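Local coordinates for twitching motility protein PilT (Aquifex aeolicus, PDB 2EYU), which powers retraction of type IV pili in twitching motility, probably as a P-loop ATPase motor, at residues I28-P33 / I166-L171. The protein carries 1 engineered substitution. Numbering follows the deposited sequence.
Sequences ILVTGP and ISQRLL
V30 lays its CG2 methyl alongside I166, touching CG1 and CD1, both 4.0 Å away, the two side chains pointing the same way from neighbouring parallel strands. The other methyl, CG1, lies anti to the backbone N (chi1 172°) and across the Q168 side chain, whose amide orientation is doubtful. Both V30 and I166 meet helix 38-52, V30 on I42 and I166 on T41. Exchanging V30 for an alanine would probably open a gap beside I166 and under that helix. Three backbone hydrogen bonds, all near linear (N-H...O 160-170°), join the strands: I166 N to L29 O, T31 N to I166 O (2.6 Å) and Q168 N to T31 O. Strand 26-31 is central in the sheet and runs directly into what looks like the P-loop (Walker A) of this P-loop NTPase, beginning at G32; strand 162-171 is its parallel neighbour on one side, strand 125-130 on the other. On the face opposite V30, T31 OG1 and S167 OG sit 3.0 Å apart; weak hydrogen bonds link them to the carbonyls of T132 and N133, respectively. Past the strand end, the P33 ring packs CD 3.8 Å from Q168 O, while the R169 guanidinium comes obliquely past P33 CG and hydrogen-bonds N133 OD1 through NH2.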
loop_
_atom_site.group_PDB
_atom_site.type_symbol
_atom_site.label_atom_id
_atom_site.label_comp_id
_atom_site.label_asym_id
_atom_site.label_seq_id
_atom_site.Cartn_x
_atom_site.Cartn_y
_atom_site.Cartn_z
ATOM N N ILE A 28 1.761 -5.732 2.445
ATOM C CA ILE A 28 1.403 -4.318 2.595
ATOM C C ILE A 28 1.464 -3.679 1.207
ATOM O O ILE A 28 2.529 -3.816 0.601
ATOM C CB ILE A 28 2.360 -3.542 3.495
ATOM C CG1 ILE A 28 2.274 -3.956 4.968
ATOM C CG2 ILE A 28 2.163 -2.039 3.325
ATOM C CD1 ILE A 28 3.474 -3.571 5.803
ATOM N N LEU A 29 0.410 -3.027 0.739
ATOM C CA LEU A 29 0.433 -2.438 -0.592
ATOM C C LEU A 29 0.284 -0.930 -0.551
ATOM O O LEU A 29 -0.545 -0.429 0.211
ATOM C CB LEU A 29 -0.717 -2.985 -1.428
ATOM C CG LEU A 29 -0.795 -4.509 -1.539
ATOM C CD1 LEU A 29 -1.934 -4.922 -2.453
ATOM C CD2 LEU A 29 0.517 -5.060 -2.039
ATOM N N VAL A 30 1.087 -0.223 -1.357
ATOM C CA VAL A 30 0.919 1.247 -1.349
ATOM C C VAL A 30 0.676 1.652 -2.794
ATOM O O VAL A 30 1.491 1.309 -3.667
ATOM C CB VAL A 30 2.131 1.947 -0.730
ATOM C CG1 VAL A 30 2.055 3.449 -0.885
ATOM C CG2 VAL A 30 2.207 1.619 0.760
ATOM N N THR A 31 -0.436 2.316 -3.086
ATOM C CA THR A 31 -0.781 2.483 -4.499
ATOM C C THR A 31 -1.158 3.916 -4.857
ATOM O O THR A 31 -1.296 4.781 -4.011
ATOM C CB THR A 31 -1.967 1.582 -4.899
ATOM O OG1 THR A 31 -3.132 2.065 -4.235
ATOM C CG2 THR A 31 -1.744 0.140 -4.438
ATOM N N GLY A 32 -1.302 4.134 -6.166
ATOM C CA GLY A 32 -1.689 5.415 -6.717
ATOM C C GLY A 32 -1.110 5.670 -8.100
ATOM O O GLY A 32 -0.238 4.980 -8.623
ATOM N N PRO A 33 -1.616 6.719 -8.736
ATOM C CA PRO A 33 -1.212 7.022 -10.114
ATOM C C PRO A 33 0.235 7.440 -10.246
ATOM O O PRO A 33 1.082 7.295 -9.358
ATOM C CB PRO A 33 -2.162 8.181 -10.470
ATOM C CG PRO A 33 -2.522 8.795 -9.157
ATOM C CD PRO A 33 -2.607 7.652 -8.177
ATOM N N ILE A 166 -2.635 1.167 1.277
ATOM C CA ILE A 166 -2.704 2.615 1.262
ATOM C C ILE A 166 -2.816 3.115 -0.178
ATOM O O ILE A 166 -1.901 2.777 -0.938
ATOM C CB ILE A 166 -1.409 3.229 1.837
ATOM C CG1 ILE A 166 -0.887 2.556 3.111
ATOM C CG2 ILE A 166 -1.586 4.730 2.046
ATOM C CD1 ILE A 166 0.189 3.380 3.783
ATOM N N SER A 167 -3.858 3.856 -0.503
ATOM C CA SER A 167 -4.042 4.481 -1.809
ATOM C C SER A 167 -3.678 5.960 -1.688
ATOM O O SER A 167 -4.344 6.656 -0.936
ATOM C CB SER A 167 -5.484 4.341 -2.265
ATOM O OG SER A 167 -5.649 3.369 -3.275
ATOM N N GLN A 168 -2.656 6.493 -2.356
ATOM C CA GLN A 168 -2.257 7.874 -2.089
ATOM C C GLN A 168 -2.444 8.789 -3.294
ATOM O O GLN A 168 -2.350 8.343 -4.423
ATOM C CB GLN A 168 -0.781 7.979 -1.701
ATOM C CG GLN A 168 -0.397 7.602 -0.278
ATOM C CD GLN A 168 1.088 7.230 -0.215
ATOM O OE1 GLN A 168 1.888 7.991 -0.768
ATOM N NE2 GLN A 168 1.405 6.095 0.370
ATOM N N ARG A 169 -2.662 10.062 -2.992
ATOM C CA ARG A 169 -2.568 11.126 -3.978
ATOM C C ARG A 169 -1.984 12.360 -3.283
ATOM O O ARG A 169 -2.267 12.600 -2.107
ATOM C CB ARG A 169 -3.913 11.445 -4.608
ATOM C CG ARG A 169 -3.807 12.128 -5.966
ATOM C CD ARG A 169 -5.189 12.351 -6.564
ATOM N NE ARG A 169 -5.587 11.224 -7.407
ATOM C CZ ARG A 169 -6.140 11.341 -8.608
ATOM N NH1 ARG A 169 -6.370 12.540 -9.127
ATOM N NH2 ARG A 169 -6.463 10.253 -9.290
ATOM N N LEU A 170 -1.170 13.091 -4.029
ATOM C CA LEU A 170 -0.551 14.323 -3.566
ATOM C C LEU A 170 -1.287 15.517 -4.163
ATOM O O LEU A 170 -1.357 15.609 -5.393
ATOM C CB LEU A 170 0.931 14.341 -3.956
ATOM C CG LEU A 170 1.868 13.418 -3.180
ATOM C CD1 LEU A 170 3.126 13.129 -3.990
ATOM C CD2 LEU A 170 2.243 14.032 -1.848
ATOM N N LEU A 171 -1.841 16.396 -3.339
ATOM C CA LEU A 171 -2.616 17.542 -3.812
ATOM C C LEU A 171 -1.832 18.839 -3.617
ATOM O O LEU A 171 -1.038 18.927 -2.675
ATOM C CB LEU A 171 -3.881 17.734 -3.013
ATOM C CG LEU A 171 -5.220 17.105 -3.379
ATOM C CD1 LEU A 171 -6.022 18.044 -4.269
ATOM C CD2 LEU A 171 -5.039 15.753 -4.043
#